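Local coordinates for catabolite control protein A (PDB 2O20), which probably acts as a global transcriptional regulator of carbon catabolite repression and activation, binding DNA as a member of the LacI family, at residues Gly274-Ser277 / Pro278-Tyr282. The protein carries 1 engineered substitution. Numbering follows the deposited sequence.
Sequences GANS and PITQY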
loop_
_atom_site.group_PDB
_atom_site.type_symbol
_atom_site.label_atom_id
_atom_site.label_comp_id
_atom_site.label_asym_id
_atom_site.label_seq_id
_atom_site.Cartn_x
_atom_site.Cartn_y
_atom_site.Cartn_z
ATOM N N GLY D 274 -6.131 14.277 -2.125
ATOM C CA GLY D 274 -7.300 14.164 -1.298
ATOM C C GLY D 274 -7.208 13.584 0.109
ATOM O O GLY D 274 -8.118 13.851 0.905
ATOM N N ALA D 275 -6.179 12.799 0.440
ATOM C CA ALA D 275 -6.116 12.135 1.778
ATOM C C ALA D 275 -4.766 11.985 2.502
ATOM O O ALA D 275 -4.735 11.751 3.734
ATOM C CB ALA D 275 -6.811 10.736 1.710
ATOM N N ASN D 276 -3.660 12.123 1.781
ATOM C CA ASN D 276 -2.328 11.909 2.332
ATOM C C ASN D 276 -2.137 10.490 2.884
ATOM O O ASN D 276 -1.580 10.309 3.974
ATOM C CB ASN D 276 -2.047 12.916 3.452
ATOM C CG ASN D 276 -0.592 13.088 3.718
ATOM O OD1 ASN D 276 0.211 13.082 2.788
ATOM N ND2 ASN D 276 -0.230 13.220 4.987
ATOM N N SER D 277 -2.678 9.495 2.185
ATOM C CA SER D 277 -2.440 8.092 2.496
ATOM C C SER D 277 -0.940 7.751 2.437
ATOM O O SER D 277 -0.142 8.540 1.892
ATOM C CB SER D 277 -3.259 7.196 1.538
ATOM O OG SER D 277 -2.814 7.286 0.196
ATOM N N PRO D 278 -0.550 6.587 2.988
ATOM C CA PRO D 278 0.870 6.242 3.023
ATOM C C PRO D 278 1.686 6.342 1.732
ATOM O O PRO D 278 2.832 6.780 1.806
ATOM C CB PRO D 278 0.885 4.834 3.641
ATOM C CG PRO D 278 -0.368 4.799 4.479
ATOM C CD PRO D 278 -1.370 5.616 3.746
ATOM N N ILE D 279 1.108 6.049 0.565
ATOM C CA ILE D 279 1.884 6.188 -0.683
ATOM C C ILE D 279 2.389 7.600 -0.998
ATOM O O ILE D 279 3.385 7.736 -1.719
ATOM C CB ILE D 279 1.129 5.673 -1.948
ATOM C CG1 ILE D 279 -0.249 6.340 -2.137
ATOM C CG2 ILE D 279 1.093 4.181 -1.928
ATOM C CD1 ILE D 279 -0.770 6.289 -3.600
ATOM N N THR D 280 1.675 8.623 -0.514
ATOM C CA THR D 280 2.020 10.025 -0.804
ATOM C C THR D 280 3.414 10.411 -0.257
ATOM O O THR D 280 4.052 11.319 -0.783
ATOM C CB THR D 280 0.941 11.013 -0.261
ATOM O OG1 THR D 280 1.034 11.051 1.159
ATOM C CG2 THR D 280 -0.453 10.560 -0.662
ATOM N N GLN D 281 3.903 9.724 0.776
ATOM C CA GLN D 281 5.263 9.950 1.277
ATOM C C GLN D 281 6.353 9.685 0.220
ATOM O O GLN D 281 7.437 10.272 0.283
ATOM C CB GLN D 281 5.553 9.102 2.534
ATOM C CG GLN D 281 7.002 9.254 3.070
ATOM C CD GLN D 281 7.277 8.485 4.355
ATOM O OE1 GLN D 281 6.829 7.353 4.509
ATOM N NE2 GLN D 281 8.036 9.093 5.277
ATOM N N TYR D 282 6.040 8.834 -0.754
ATOM C CA TYR D 282 7.033 8.321 -1.682
ATOM C C TYR D 282 7.000 9.051 -3.028
ATOM O O TYR D 282 7.632 8.632 -3.977
ATOM C CB TYR D 282 6.835 6.808 -1.855
ATOM C CG TYR D 282 7.034 6.063 -0.549
ATOM C CD1 TYR D 282 8.300 5.912 -0.012
ATOM C CD2 TYR D 282 5.945 5.562 0.163
ATOM C CE1 TYR D 282 8.494 5.246 1.179
ATOM C CE2 TYR D 282 6.110 4.908 1.365
ATOM C CZ TYR D 282 7.393 4.762 1.875
ATOM O OH TYR D 282 7.569 4.135 3.062
#
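Ser-277 and Thr-280 meet where the loop leaving strand 270-272 coils into a short run of turns. The carbonyl O of Ser-277 accepts the backbone N of Thr-280 at 3.0 Å. The methyl CG2 of Thr-280 also packs on this carbonyl, 3.3 Å from Ser-277 O. Pro-278 suits the first place after Ser-277: its ring fixes phi at a helical value and it has no N-H to satisfy, though its CD lies tightly against Ser-277 CB at 3.3 Å. A chi1 of 72° turns OG1 of Thr-280 back toward the preceding residues, 2.7 Å from Asn-276 OD1 and 2.9 Å from Ser-277 O; the side chains of Asn-276 and Thr-280 cross at about a right angle. An amide suits Asn-276, since OD1 accepts a hydrogen bond from Arg-328 NH1 while ND2 donates to Asn-291 OD1. Serine gives the buried position 277 a polar end, its OG hydrogen-bonded to the carboxylate OD2 of Asp-248, at the start of helix 248-260. A valine in place of Thr-280 would probably leave Asn-276 OD1 without its nearest partner in the turn and set a methyl against polar oxygens. The backbone bonds, each reaching three residues back (Thr-280 to Ser-277, Gln-281 to Pro-278, Tyr-282 to Ile-279), imply consecutive 3-10-like turns, while the one proton of OG1 faces two oxygens and can fully serve one at a time.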